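TRNA (guanine(26)-N(2))-dimethyltransferase from Pyrococcus horikoshii probably dimethylates the N2 atom of guanine 26 in a number of tRNAs, using S-adenosyl-L-methionine as methyl donor. One contact in two of its structures: PDB 2DUL (chain A, 1.90 Å), residues Leu55-Ile60 and Leu76-Glu81, and PDB 2EJU (chain B, 1.95 Å), residues Leu55-Ile60 and Leu76-Glu81. Both blocks share one frame: the second was fitted to the first on N, CA, C and O of the twelve residues, RMSD 0.08 Å. Numbering follows each deposited sequence.

Structure 1 (2DUL); sequences LSATGI and LNDISE.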
loop_
_atom_site.group_PDB
_atom_site.type_symbol
_atom_site.label_atom_id
_atom_site.label_comp_id
_atom_site.label_asym_id
_atom_site.label_seq_id
_atom_site.Cartn_x
_atom_site.Cartn_y
_atom_site.Cartn_z
ATOM N N LEU A 55 10.169 -3.599 -10.332
ATOM C CA LEU A 55 9.686 -3.401 -11.699
ATOM C C LEU A 55 9.865 -1.906 -11.944
ATOM O O LEU A 55 8.933 -1.121 -11.795
ATOM C CB LEU A 55 8.212 -3.807 -11.772
ATOM C CG LEU A 55 8.004 -5.285 -11.403
ATOM C CD1 LEU A 55 6.794 -5.443 -10.497
ATOM C CD2 LEU A 55 7.855 -6.110 -12.670
ATOM N N SER A 56 11.088 -1.536 -12.320
ATOM C CA SER A 56 11.492 -0.145 -12.506
ATOM C C SER A 56 11.060 0.677 -13.714
ATOM O O SER A 56 10.953 1.897 -13.603
ATOM C CB SER A 56 13.018 -0.055 -12.410
ATOM O OG SER A 56 13.488 -0.718 -11.253
ATOM N N ALA A 57 10.853 0.040 -14.861
ATOM C CA ALA A 57 10.464 0.777 -16.070
ATOM C C ALA A 57 11.533 1.822 -16.414
ATOM O O ALA A 57 12.609 1.474 -16.910
ATOM C CB ALA A 57 9.108 1.451 -15.865
ATOM N N THR A 58 11.253 3.096 -16.145
ATOM C CA THR A 58 12.221 4.157 -16.443
ATOM C C THR A 58 13.315 4.227 -15.381
ATOM O O THR A 58 14.377 4.810 -15.613
ATOM C CB THR A 58 11.555 5.546 -16.505
ATOM O OG1 THR A 58 11.076 5.902 -15.202
ATOM C CG2 THR A 58 10.389 5.543 -17.490
ATOM N N GLY A 59 13.041 3.640 -14.217
ATOM C CA GLY A 59 13.995 3.648 -13.119
ATOM C C GLY A 59 13.750 4.773 -12.126
ATOM O O GLY A 59 14.484 4.922 -11.148
ATOM N N ILE A 60 12.702 5.558 -12.360
ATOM C CA ILE A 60 12.385 6.690 -11.493
ATOM C C ILE A 60 12.299 6.376 -10.001
ATOM O O ILE A 60 12.813 7.136 -9.179
ATOM C CB ILE A 60 11.062 7.385 -11.933
ATOM C CG1 ILE A 60 10.770 8.579 -11.019
ATOM C CG2 ILE A 60 9.902 6.400 -11.888
ATOM C CD1 ILE A 60 11.829 9.669 -11.066
ATOM N N LEU A 76 17.704 -1.744 -9.255
ATOM C CA LEU A 76 16.653 -1.398 -10.199
ATOM C C LEU A 76 16.545 -2.582 -11.145
ATOM O O LEU A 76 17.553 -3.045 -11.677
ATOM C CB LEU A 76 17.023 -0.145 -10.995
ATOM C CG LEU A 76 17.174 1.184 -10.253
ATOM C CD1 LEU A 76 18.507 1.221 -9.533
ATOM C CD2 LEU A 76 17.099 2.328 -11.258
ATOM N N ASN A 77 15.334 -3.075 -11.363
ATOM C CA ASN A 77 15.164 -4.223 -12.241
ATOM C C ASN A 77 13.982 -4.113 -13.194
ATOM O O ASN A 77 12.959 -3.526 -12.864
ATOM C CB ASN A 77 14.985 -5.493 -11.405
ATOM C CG ASN A 77 14.742 -6.728 -12.263
ATOM O OD1 ASN A 77 15.674 -7.300 -12.830
ATOM N ND2 ASN A 77 13.479 -7.133 -12.371
ATOM N N ASP A 78 14.141 -4.689 -14.381
ATOM C CA ASP A 78 13.073 -4.732 -15.375
ATOM C C ASP A 78 13.402 -5.808 -16.402
ATOM O O ASP A 78 14.554 -5.966 -16.810
ATOM C CB ASP A 78 12.890 -3.385 -16.077
ATOM C CG ASP A 78 11.496 -3.234 -16.672
ATOM O OD1 ASP A 78 10.669 -2.511 -16.076
ATOM O OD2 ASP A 78 11.220 -3.855 -17.722
ATOM N N ILE A 79 12.385 -6.546 -16.822
ATOM C CA ILE A 79 12.577 -7.618 -17.785
ATOM C C ILE A 79 12.735 -7.098 -19.216
ATOM O O ILE A 79 13.264 -7.795 -20.081
ATOM C CB ILE A 79 11.390 -8.608 -17.728
ATOM C CG1 ILE A 79 11.705 -9.860 -18.550
ATOM C CG2 ILE A 79 10.130 -7.931 -18.241
ATOM C CD1 ILE A 79 10.631 -10.922 -18.469
ATOM N N SER A 80 12.284 -5.872 -19.459
ATOM C CA SER A 80 12.363 -5.276 -20.792
ATOM C C SER A 80 13.719 -4.684 -21.151
ATOM O O SER A 80 14.301 -3.922 -20.379
ATOM C CB SER A 80 11.297 -4.190 -20.941
ATOM O OG SER A 80 11.528 -3.416 -22.108
ATOM N N GLU A 81 14.210 -5.036 -22.338
ATOM C CA GLU A 81 15.488 -4.536 -22.843
ATOM C C GLU A 81 15.453 -3.015 -23.001
ATOM O O GLU A 81 16.422 -2.325 -22.674
ATOM C CB GLU A 81 15.801 -5.176 -24.201
ATOM C CG GLU A 81 17.031 -4.612 -24.904
ATOM C CD GLU A 81 18.332 -5.182 -24.373
ATOM O OE1 GLU A 81 18.630 -4.996 -23.174
ATOM O OE2 GLU A 81 19.061 -5.820 -25.163
#

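Structure 2 (2EJU); sequences LSATGI and LNDISE. With SAH (S-adenosyl-L-homocysteine), chain C.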
loop_
_atom_site.group_PDB
_atom_site.type_symbol
_atom_site.label_atom_id
_atom_site.label_comp_id
_atom_site.label_asym_id
_atom_site.label_seq_id
_atom_site.Cartn_x
_atom_site.Cartn_y
_atom_site.Cartn_z
ATOM N N LEU B 55 10.276 -3.663 -10.468
ATOM C CA LEU B 55 9.768 -3.440 -11.823
ATOM C C LEU B 55 9.854 -1.927 -11.975
ATOM O O LEU B 55 8.867 -1.214 -11.811
ATOM C CB LEU B 55 8.320 -3.937 -11.934
ATOM C CG LEU B 55 8.111 -5.371 -11.432
ATOM C CD1 LEU B 55 7.435 -5.322 -10.081
ATOM C CD2 LEU B 55 7.258 -6.173 -12.401
ATOM N N SER B 56 11.059 -1.452 -12.283
ATOM C CA SER B 56 11.338 -0.025 -12.371
ATOM C C SER B 56 11.017 0.745 -13.647
ATOM O O SER B 56 10.946 1.970 -13.613
ATOM C CB SER B 56 12.804 0.218 -11.989
ATOM O OG SER B 56 13.620 -0.814 -12.498
ATOM N N ALA B 57 10.833 0.052 -14.764
ATOM C CA ALA B 57 10.522 0.735 -16.024
ATOM C C ALA B 57 11.600 1.764 -16.390
ATOM O O ALA B 57 12.679 1.399 -16.855
ATOM C CB ALA B 57 9.157 1.418 -15.920
ATOM N N THR B 58 11.309 3.046 -16.186
ATOM C CA THR B 58 12.273 4.095 -16.503
ATOM C C THR B 58 13.333 4.184 -15.412
ATOM O O THR B 58 14.381 4.798 -15.609
ATOM C CB THR B 58 11.609 5.483 -16.615
ATOM O OG1 THR B 58 11.099 5.871 -15.334
ATOM C CG2 THR B 58 10.475 5.458 -17.635
ATOM N N GLY B 59 13.045 3.575 -14.264
ATOM C CA GLY B 59 13.967 3.590 -13.141
ATOM C C GLY B 59 13.738 4.728 -12.161
ATOM O O GLY B 59 14.479 4.869 -11.189
ATOM N N ILE B 60 12.703 5.531 -12.400
ATOM C CA ILE B 60 12.409 6.679 -11.542
ATOM C C ILE B 60 12.316 6.373 -10.045
ATOM O O ILE B 60 12.827 7.136 -9.223
ATOM C CB ILE B 60 11.092 7.391 -11.983
ATOM C CG1 ILE B 60 10.805 8.582 -11.070
ATOM C CG2 ILE B 60 9.923 6.419 -11.935
ATOM C CD1 ILE B 60 11.910 9.620 -11.041
ATOM N N LEU B 76 17.712 -1.714 -9.260
ATOM C CA LEU B 76 16.632 -1.381 -10.179
ATOM C C LEU B 76 16.555 -2.553 -11.143
ATOM O O LEU B 76 17.573 -2.998 -11.662
ATOM C CB LEU B 76 16.931 -0.094 -10.949
ATOM C CG LEU B 76 16.972 1.189 -10.119
ATOM C CD1 LEU B 76 18.331 1.319 -9.444
ATOM C CD2 LEU B 76 16.719 2.387 -11.022
ATOM N N ASN B 77 15.353 -3.055 -11.386
ATOM C CA ASN B 77 15.192 -4.195 -12.268
ATOM C C ASN B 77 13.984 -4.119 -13.190
ATOM O O ASN B 77 12.946 -3.567 -12.836
ATOM C CB ASN B 77 15.073 -5.474 -11.439
ATOM C CG ASN B 77 14.859 -6.698 -12.298
ATOM O OD1 ASN B 77 15.807 -7.252 -12.859
ATOM N ND2 ASN B 77 13.604 -7.118 -12.424
ATOM N N ASP B 78 14.134 -4.700 -14.373
ATOM C CA ASP B 78 13.046 -4.759 -15.341
ATOM C C ASP B 78 13.379 -5.828 -16.372
ATOM O O ASP B 78 14.537 -6.014 -16.742
ATOM C CB ASP B 78 12.840 -3.413 -16.030
ATOM C CG ASP B 78 11.430 -3.248 -16.560
ATOM O OD1 ASP B 78 10.688 -2.410 -16.007
ATOM O OD2 ASP B 78 11.058 -3.960 -17.515
ATOM N N ILE B 79 12.358 -6.536 -16.830
ATOM C CA ILE B 79 12.558 -7.597 -17.798
ATOM C C ILE B 79 12.735 -7.062 -19.227
ATOM O O ILE B 79 13.308 -7.731 -20.083
ATOM C CB ILE B 79 11.366 -8.583 -17.754
ATOM C CG1 ILE B 79 11.727 -9.884 -18.474
ATOM C CG2 ILE B 79 10.139 -7.942 -18.393
ATOM C CD1 ILE B 79 10.627 -10.931 -18.427
ATOM N N SER B 80 12.256 -5.850 -19.473
ATOM C CA SER B 80 12.338 -5.247 -20.801
ATOM C C SER B 80 13.694 -4.650 -21.142
ATOM O O SER B 80 14.259 -3.887 -20.361
ATOM C CB SER B 80 11.269 -4.164 -20.941
ATOM O OG SER B 80 11.505 -3.371 -22.087
ATOM N N GLU B 81 14.205 -4.997 -22.321
ATOM C CA GLU B 81 15.493 -4.488 -22.796
ATOM C C GLU B 81 15.433 -2.969 -22.949
ATOM O O GLU B 81 16.382 -2.262 -22.615
ATOM C CB GLU B 81 15.843 -5.127 -24.143
ATOM C CG GLU B 81 17.121 -4.602 -24.801
ATOM C CD GLU B 81 18.390 -5.154 -24.172
ATOM O OE1 GLU B 81 18.653 -4.862 -22.984
ATOM O OE2 GLU B 81 19.127 -5.887 -24.869
HETATM N N SAH C . 7.558 0.886 -10.888
HETATM C CA SAH C . 7.208 1.979 -11.594
HETATM C CB SAH C . 6.584 1.243 -12.801
HETATM C CG SAH C . 6.198 0.020 -13.548
HETATM S SD SAH C . 5.429 -0.455 -14.991
HETATM C C SAH C . 7.298 3.386 -11.421
HETATM O O SAH C . 7.470 3.969 -12.586
HETATM O OXT SAH C . 7.216 3.895 -10.280
HETATM C "C5'" SAH C . 5.566 -2.146 -14.819
HETATM C "C4'" SAH C . 6.535 -2.699 -15.914
HETATM O "O4'" SAH C . 6.835 -3.992 -15.372
HETATM C "C3'" SAH C . 7.452 -2.477 -17.094
HETATM O "O3'" SAH C . 8.579 -1.555 -17.174
HETATM C "C2'" SAH C . 7.906 -3.885 -17.476
HETATM O "O2'" SAH C . 8.531 -4.286 -18.561
HETATM C "C1'" SAH C . 7.479 -4.785 -16.353
HETATM N N9 SAH C . 7.578 -6.329 -16.069
HETATM C C8 SAH C . 6.651 -7.172 -16.492
HETATM N N7 SAH C . 6.951 -8.382 -16.134
HETATM C C5 SAH C . 8.075 -8.357 -15.465
HETATM C C6 SAH C . 8.863 -9.348 -14.849
HETATM N N6 SAH C . 8.467 -10.610 -14.887
HETATM N N1 SAH C . 10.052 -8.990 -14.194
HETATM C C2 SAH C . 10.483 -7.679 -14.143
HETATM N N3 SAH C . 9.726 -6.698 -14.741
HETATM C C4 SAH C . 8.520 -7.008 -15.412
#

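Structure 1 (2DUL)
Ser-56 meets Asn-77 where the loop between strand 50-53 and helix 60-68 passes the end of strand 73-78. The two strands are parallel neighbours in the central sheet of a class I methyltransferase fold. Ser-56 N bonds to Asn-77 O at 2.8 Å, nearly straight. Ser-56 CB lies 3.5 Å from Asn-77 O. The OG stands beside its own backbone N, anti to the carbonyl carbon (chi1 -50°). There it accepts a bent bond from Asn-77 N at 3.0 Å. Leu-76 CD2 packs on Gly-59 O, 3.7 Å away. The carboxylate of Asp-78 meets the loop: OD1 takes Ala-57 N on its anti side at 2.8 Å, somewhat out of the carboxylate plane. Its OD2 takes Ser-80 N in an Asx turn. Both bonds fix the carboxylate's rotation, consistent with its predicted part in binding S-adenosyl-L-methionine.

Structure 2 (2EJU)
Ser-56 N bonds to Asn-77 O at 2.9 Å. Ser-56 CB lies 3.9 Å from the same oxygen. The rotation about CA-CB (chi1 38°) places OG near Asn-77 O, to which it donates at 2.9 Å from above the carbonyl plane. Asn-77 O thus accepts from both amide and hydroxyl of Ser-56. Asn-77 N is 3.0 Å from Ser-56 OG. Leu-76 CD2 packs on Gly-59 O, 3.3 Å away. Asp-78 OD1 takes Ala-57 N on its anti side at 2.8 Å, somewhat out of the carboxylate plane; OD2 takes Ser-80 N in an Asx turn. S-adenosyl-L-homocysteine donates ribose O3' to OD1 and O2' to OD2. An acidic residue ending the second strand and holding both ribose hydroxyls is the usual class I methyltransferase arrangement. The ligand amino group bonds to Leu-55 O. Ile-79 CG2 lies 3.5 Å from adenine C4.

What differs
The protein change lies between Ser-56(A) and Ser-56(B). Chi1 goes from -50° in Ser-56(A) to 38° in Ser-56(B), and the two OG atoms stand 1.3 Å apart after superposition. The backbone beneath keeps its course, so the hydroxyl turns about its own CA-CB bond. Three touches are kept. Ser-56(A) OG is 3.0 Å from Asn-77(A) N, and Ser-56(B) OG is 3.0 Å from Asn-77(B) N. OG also stays against C of Leu-76(A) and Leu-76(B), and CB against CA of Gly-59(A) and Gly-59(B). The side chains of Leu-76(A) and Asn-77(A) keep their place. The turn seems to be taken up at the serine itself. The bond from Ser-56(A) N to Asn-77(A) O recurs from Ser-56(B) N to Asn-77(B) O.

The other change is S-adenosyl-L-homocysteine in structure 2. At that place no ligand or ion is modelled in structure 1. Asp-78(B) OD1 receives the ribose O3' at 2.6 Å, and Asp-78(B) OD2 receives O2' at 2.8 Å. The Asp-78(A) and Asp-78(B) side chains keep their place within the error. Bonds from Ala-57(A) N and Ser-80(A) N recur from Ala-57(B) N and Ser-80(B) N, so the ribose probably meets an acceptor already set in position. Ile-79(B) and Ser-80(B) likewise touch the ligand from the places held by Ile-79(A) and Ser-80(A).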